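Local coordinates for protein transcription regulator AcaB (Escherichia coli, PDB 6N8B) that probably regulates transcription of genes for IncC plasmid conjugation, at residues M38-F50 with N109-F123. Sequence-based numbering, arbitrary orientation.
Sequences MERSFERVSNSLF and NEYTIEINSPQVAQF
Ser-41 OG, hydrogen-bonded back to Val-37 O one helical turn earlier, meets the Phe-123 ring edge-on, 3.3 Å from CZ. The fold is consistent with a ribbon-helix-helix arrangement: strand 109-115 pairs antiparallel with strand 23-29, and segment 38-50 of helix 32-59 packs against one side of the ribbon, nearly parallel to strand 109-115 (14°) and roughly antiparallel to 118-123 (155°). Over one face of Phe-123 stands Val-45 CG1, a CH-pi contact 4.0 Å from the centroid, while Phe-42 CD1 touches the ring edge. With CG anti to its backbone N (chi1 -177°), Phe-42 carries its ring into the gap between strand 109-115 and helix 118-123; its far end wedges between Ile-113 and Val-120, CE2 lying 3.7 Å from Ile-113 CB. Further along, Leu-49 CD1 rests on Val-120 CG2 and on the backbone between Gln-119 and Val-120. At the other end, Tyr-111 OH donates to Glu-39 OE2 at the ring edge, a bond whose modelled length is doubtful at this resolution. The same ring is covered on one face by Met-38: SD lies over it, 4.8 Å from the centroid in a distant Met-aromatic contact, with CG itself 3.7 Å above the ring centre.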
loop_
_atom_site.group_PDB
_atom_site.type_symbol
_atom_site.label_atom_id
_atom_site.label_comp_id
_atom_site.label_asym_id
_atom_site.label_seq_id
_atom_site.Cartn_x
_atom_site.Cartn_y
_atom_site.Cartn_z
ATOM N N MET A 38 4.780 0.792 -6.327
ATOM C CA MET A 38 4.532 -0.614 -6.628
ATOM C C MET A 38 5.818 -1.431 -6.599
ATOM O O MET A 38 5.859 -2.518 -6.015
ATOM C CB MET A 38 3.838 -0.727 -7.988
ATOM C CG MET A 38 3.890 -2.100 -8.643
ATOM S SD MET A 38 2.980 -3.399 -7.796
ATOM C CE MET A 38 1.292 -2.972 -8.137
ATOM N N GLU A 39 6.892 -0.907 -7.185
ATOM C CA GLU A 39 8.095 -1.716 -7.342
ATOM C C GLU A 39 8.840 -1.926 -6.030
ATOM O O GLU A 39 9.456 -2.981 -5.843
ATOM C CB GLU A 39 9.008 -1.104 -8.399
ATOM C CG GLU A 39 8.475 -1.321 -9.801
ATOM C CD GLU A 39 9.123 -0.424 -10.819
ATOM O OE1 GLU A 39 10.070 0.303 -10.453
ATOM O OE2 GLU A 39 8.683 -0.445 -11.988
ATOM N N ARG A 40 8.821 -0.956 -5.117
ATOM C CA ARG A 40 9.582 -1.119 -3.885
ATOM C C ARG A 40 8.754 -1.637 -2.717
ATOM O O ARG A 40 9.338 -2.053 -1.710
ATOM C CB ARG A 40 10.264 0.197 -3.469
ATOM C CG ARG A 40 9.397 1.438 -3.513
ATOM C CD ARG A 40 10.249 2.700 -3.584
ATOM N NE ARG A 40 10.746 3.118 -2.273
ATOM C CZ ARG A 40 10.392 4.247 -1.660
ATOM N NH1 ARG A 40 9.549 5.090 -2.244
ATOM N NH2 ARG A 40 10.894 4.542 -0.468
ATOM N N SER A 41 7.424 -1.642 -2.814
ATOM C CA SER A 41 6.615 -2.014 -1.662
ATOM C C SER A 41 5.712 -3.223 -1.865
ATOM O O SER A 41 5.453 -3.933 -0.894
ATOM C CB SER A 41 5.740 -0.833 -1.211
ATOM O OG SER A 41 4.577 -0.726 -2.009
ATOM N N PHE A 42 5.227 -3.486 -3.080
ATOM C CA PHE A 42 4.118 -4.425 -3.240
ATOM C C PHE A 42 4.498 -5.839 -2.812
ATOM O O PHE A 42 3.855 -6.426 -1.935
ATOM C CB PHE A 42 3.618 -4.431 -4.683
ATOM C CG PHE A 42 2.425 -5.318 -4.897
ATOM C CD1 PHE A 42 1.153 -4.882 -4.562
ATOM C CD2 PHE A 42 2.575 -6.590 -5.419
ATOM C CE1 PHE A 42 0.054 -5.696 -4.750
ATOM C CE2 PHE A 42 1.477 -7.410 -5.608
ATOM C CZ PHE A 42 0.215 -6.961 -5.272
ATOM N N GLU A 43 5.520 -6.414 -3.447
ATOM C CA GLU A 43 5.839 -7.813 -3.177
ATOM C C GLU A 43 6.235 -8.025 -1.725
ATOM O O GLU A 43 5.947 -9.082 -1.152
ATOM C CB GLU A 43 6.939 -8.291 -4.119
ATOM C CG GLU A 43 6.458 -8.448 -5.548
ATOM C CD GLU A 43 7.356 -9.339 -6.372
ATOM O OE1 GLU A 43 8.550 -9.471 -6.022
ATOM O OE2 GLU A 43 6.867 -9.906 -7.372
ATOM N N ARG A 44 6.880 -7.035 -1.109
ATOM C CA ARG A 44 7.151 -7.113 0.321
ATOM C C ARG A 44 5.856 -7.084 1.126
ATOM O O ARG A 44 5.677 -7.873 2.060
ATOM C CB ARG A 44 8.074 -5.974 0.744
ATOM C CG ARG A 44 8.450 -6.009 2.211
ATOM C CD ARG A 44 9.171 -7.291 2.575
ATOM N NE ARG A 44 9.310 -7.444 4.020
ATOM C CZ ARG A 44 8.434 -8.084 4.788
ATOM N NH1 ARG A 44 7.352 -8.630 4.249
ATOM N NH2 ARG A 44 8.638 -8.176 6.095
ATOM N N VAL A 45 4.942 -6.173 0.777
ATOM C CA VAL A 45 3.659 -6.088 1.469
ATOM C C VAL A 45 2.804 -7.315 1.179
ATOM O O VAL A 45 2.113 -7.827 2.067
ATOM C CB VAL A 45 2.936 -4.788 1.076
ATOM C CG1 VAL A 45 1.521 -4.769 1.618
ATOM C CG2 VAL A 45 3.689 -3.603 1.613
ATOM N N SER A 46 2.866 -7.828 -0.053
ATOM C CA SER A 46 2.116 -9.035 -0.388
ATOM C C SER A 46 2.569 -10.206 0.467
ATOM O O SER A 46 1.746 -10.983 0.964
ATOM C CB SER A 46 2.277 -9.358 -1.874
ATOM O OG SER A 46 1.354 -10.350 -2.291
ATOM N N ASN A 47 3.881 -10.347 0.642
ATOM C CA ASN A 47 4.438 -11.369 1.508
ATOM C C ASN A 47 4.182 -11.048 2.980
ATOM O O ASN A 47 4.000 -11.970 3.782
ATOM C CB ASN A 47 5.929 -11.482 1.157
ATOM C CG ASN A 47 6.744 -12.276 2.153
ATOM O OD1 ASN A 47 6.231 -12.972 3.019
ATOM N ND2 ASN A 47 8.049 -12.174 2.012
ATOM N N SER A 48 4.030 -9.769 3.328
ATOM C CA SER A 48 3.807 -9.408 4.723
ATOM C C SER A 48 2.394 -9.763 5.161
ATOM O O SER A 48 2.200 -10.349 6.230
ATOM C CB SER A 48 4.072 -7.919 4.942
ATOM O OG SER A 48 3.938 -7.583 6.313
ATOM N N LEU A 49 1.391 -9.421 4.346
ATOM C CA LEU A 49 0.021 -9.793 4.683
ATOM C C LEU A 49 -0.165 -11.304 4.674
ATOM O O LEU A 49 -0.965 -11.832 5.454
ATOM C CB LEU A 49 -0.960 -9.131 3.716
ATOM C CG LEU A 49 -1.005 -7.600 3.736
ATOM C CD1 LEU A 49 -1.735 -7.062 2.512
ATOM C CD2 LEU A 49 -1.654 -7.091 5.016
ATOM N N PHE A 50 0.581 -12.017 3.827
ATOM C CA PHE A 50 0.530 -13.474 3.841
ATOM C C PHE A 50 1.067 -14.019 5.157
ATOM O O PHE A 50 0.456 -14.899 5.773
ATOM C CB PHE A 50 1.325 -14.036 2.660
ATOM C CG PHE A 50 1.174 -15.520 2.474
ATOM C CD1 PHE A 50 1.915 -16.411 3.239
ATOM C CD2 PHE A 50 0.294 -16.027 1.533
ATOM C CE1 PHE A 50 1.778 -17.776 3.072
ATOM C CE2 PHE A 50 0.153 -17.391 1.358
ATOM C CZ PHE A 50 0.896 -18.268 2.130
ATOM N N ASN A 109 3.764 0.992 -17.328
ATOM C CA ASN A 109 4.200 -0.386 -17.158
ATOM C C ASN A 109 3.042 -1.259 -16.701
ATOM O O ASN A 109 2.099 -0.791 -16.060
ATOM C CB ASN A 109 5.366 -0.494 -16.152
ATOM C CG ASN A 109 6.631 0.203 -16.637
ATOM O OD1 ASN A 109 6.727 0.606 -17.798
ATOM N ND2 ASN A 109 7.612 0.339 -15.748
ATOM N N GLU A 110 3.136 -2.540 -17.033
ATOM C CA GLU A 110 2.161 -3.543 -16.631
ATOM C C GLU A 110 2.833 -4.516 -15.675
ATOM O O GLU A 110 3.912 -5.037 -15.973
ATOM C CB GLU A 110 1.610 -4.287 -17.850
ATOM C CG GLU A 110 0.652 -3.465 -18.690
ATOM C CD GLU A 110 0.159 -4.218 -19.904
ATOM O OE1 GLU A 110 -0.911 -3.857 -20.438
ATOM O OE2 GLU A 110 0.853 -5.164 -20.332
ATOM N N TYR A 111 2.206 -4.746 -14.528
ATOM C CA TYR A 111 2.719 -5.676 -13.533
ATOM C C TYR A 111 1.768 -6.854 -13.393
ATOM O O TYR A 111 0.563 -6.667 -13.198
ATOM C CB TYR A 111 2.901 -4.995 -12.173
ATOM C CG TYR A 111 3.812 -3.787 -12.184
ATOM C CD1 TYR A 111 3.312 -2.514 -12.437
ATOM C CD2 TYR A 111 5.170 -3.919 -11.931
ATOM C CE1 TYR A 111 4.144 -1.409 -12.441
ATOM C CE2 TYR A 111 6.006 -2.822 -11.933
ATOM C CZ TYR A 111 5.490 -1.569 -12.188
ATOM O OH TYR A 111 6.319 -0.473 -12.193
ATOM N N THR A 112 2.312 -8.062 -13.494
ATOM C CA THR A 112 1.564 -9.274 -13.199
ATOM C C THR A 112 1.619 -9.513 -11.696
ATOM O O THR A 112 2.694 -9.769 -11.141
ATOM C CB THR A 112 2.132 -10.474 -13.956
ATOM O OG1 THR A 112 2.037 -10.243 -15.367
ATOM C CG2 THR A 112 1.367 -11.733 -13.604
ATOM N N ILE A 113 0.467 -9.430 -11.039
ATOM C CA ILE A 113 0.380 -9.569 -9.593
ATOM C C ILE A 113 -0.582 -10.704 -9.283
ATOM O O ILE A 113 -1.562 -10.920 -10.008
ATOM C CB ILE A 113 -0.076 -8.266 -8.904
ATOM C CG1 ILE A 113 -1.537 -7.954 -9.231
ATOM C CG2 ILE A 113 0.809 -7.106 -9.331
ATOM C CD1 ILE A 113 -2.045 -6.685 -8.587
ATOM N N GLU A 114 -0.288 -11.438 -8.218
ATOM C CA GLU A 114 -1.209 -12.430 -7.698
ATOM C C GLU A 114 -1.717 -11.981 -6.338
ATOM O O GLU A 114 -0.990 -11.367 -5.554
ATOM C CB GLU A 114 -0.558 -13.807 -7.581
ATOM C CG GLU A 114 0.483 -14.109 -8.639
ATOM C CD GLU A 114 1.318 -15.324 -8.282
ATOM O OE1 GLU A 114 1.607 -16.136 -9.190
ATOM O OE2 GLU A 114 1.662 -15.475 -7.087
ATOM N N ILE A 115 -2.971 -12.313 -6.063
ATOM C CA ILE A 115 -3.695 -11.780 -4.923
ATOM C C ILE A 115 -4.183 -12.968 -4.109
ATOM O O ILE A 115 -5.110 -13.678 -4.519
ATOM C CB ILE A 115 -4.845 -10.862 -5.358
ATOM C CG1 ILE A 115 -4.282 -9.506 -5.783
ATOM C CG2 ILE A 115 -5.832 -10.657 -4.226
ATOM C CD1 ILE A 115 -5.017 -8.860 -6.934
ATOM N N ASN A 116 -3.535 -13.204 -2.968
ATOM C CA ASN A 116 -3.836 -14.354 -2.131
ATOM C C ASN A 116 -4.841 -14.040 -1.035
ATOM O O ASN A 116 -5.435 -14.968 -0.475
ATOM C CB ASN A 116 -2.552 -14.907 -1.500
ATOM C CG ASN A 116 -1.662 -15.614 -2.507
ATOM O OD1 ASN A 116 -1.787 -16.819 -2.727
ATOM N ND2 ASN A 116 -0.749 -14.865 -3.119
ATOM N N SER A 117 -5.050 -12.768 -0.722
ATOM C CA SER A 117 -5.964 -12.368 0.334
ATOM C C SER A 117 -6.593 -11.048 -0.062
ATOM O O SER A 117 -6.015 -10.295 -0.858
ATOM C CB SER A 117 -5.238 -12.240 1.678
ATOM O OG SER A 117 -4.322 -11.159 1.654
ATOM N N PRO A 118 -7.785 -10.737 0.454
ATOM C CA PRO A 118 -8.406 -9.448 0.100
ATOM C C PRO A 118 -7.550 -8.242 0.460
ATOM O O PRO A 118 -7.587 -7.238 -0.260
ATOM C CB PRO A 118 -9.741 -9.452 0.862
ATOM C CG PRO A 118 -9.882 -10.786 1.482
ATOM C CD PRO A 118 -8.589 -11.514 1.420
ATOM N N GLN A 119 -6.771 -8.306 1.545
ATOM C CA GLN A 119 -5.933 -7.169 1.918
ATOM C C GLN A 119 -4.893 -6.849 0.848
ATOM O O GLN A 119 -4.557 -5.675 0.650
ATOM C CB GLN A 119 -5.270 -7.409 3.276
ATOM C CG GLN A 119 -6.246 -7.498 4.453
ATOM C CD GLN A 119 -6.992 -8.812 4.535
ATOM O OE1 GLN A 119 -6.514 -9.845 4.068
ATOM N NE2 GLN A 119 -8.183 -8.776 5.125
ATOM N N VAL A 120 -4.370 -7.860 0.151
ATOM C CA VAL A 120 -3.466 -7.583 -0.964
ATOM C C VAL A 120 -4.207 -6.861 -2.082
ATOM O O VAL A 120 -3.653 -5.970 -2.737
ATOM C CB VAL A 120 -2.803 -8.879 -1.465
ATOM C CG1 VAL A 120 -1.757 -8.567 -2.522
ATOM C CG2 VAL A 120 -2.174 -9.619 -0.307
ATOM N N ALA A 121 -5.467 -7.233 -2.323
ATOM C CA ALA A 121 -6.261 -6.538 -3.330
ATOM C C ALA A 121 -6.422 -5.066 -2.982
ATOM O O ALA A 121 -6.321 -4.202 -3.859
ATOM C CB ALA A 121 -7.627 -7.198 -3.484
ATOM N N GLN A 122 -6.656 -4.758 -1.704
ATOM C CA GLN A 122 -6.900 -3.370 -1.329
ATOM C C GLN A 122 -5.630 -2.541 -1.426
ATOM O O GLN A 122 -5.679 -1.379 -1.841
ATOM C CB GLN A 122 -7.469 -3.296 0.085
ATOM C CG GLN A 122 -8.620 -4.237 0.329
ATOM C CD GLN A 122 -8.997 -4.338 1.791
ATOM O OE1 GLN A 122 -8.131 -4.386 2.666
ATOM N NE2 GLN A 122 -10.296 -4.374 2.066
ATOM N N PHE A 123 -4.481 -3.116 -1.061
ATOM C CA PHE A 123 -3.227 -2.397 -1.251
ATOM C C PHE A 123 -2.948 -2.168 -2.728
ATOM O O PHE A 123 -2.556 -1.067 -3.131
ATOM C CB PHE A 123 -2.069 -3.152 -0.602
ATOM C CG PHE A 123 -0.786 -2.376 -0.588
ATOM C CD1 PHE A 123 -0.531 -1.452 0.408
ATOM C CD2 PHE A 123 0.162 -2.564 -1.581
ATOM C CE1 PHE A 123 0.648 -0.731 0.420
ATOM C CE2 PHE A 123 1.344 -1.846 -1.574
ATOM C CZ PHE A 123 1.587 -0.930 -0.572
#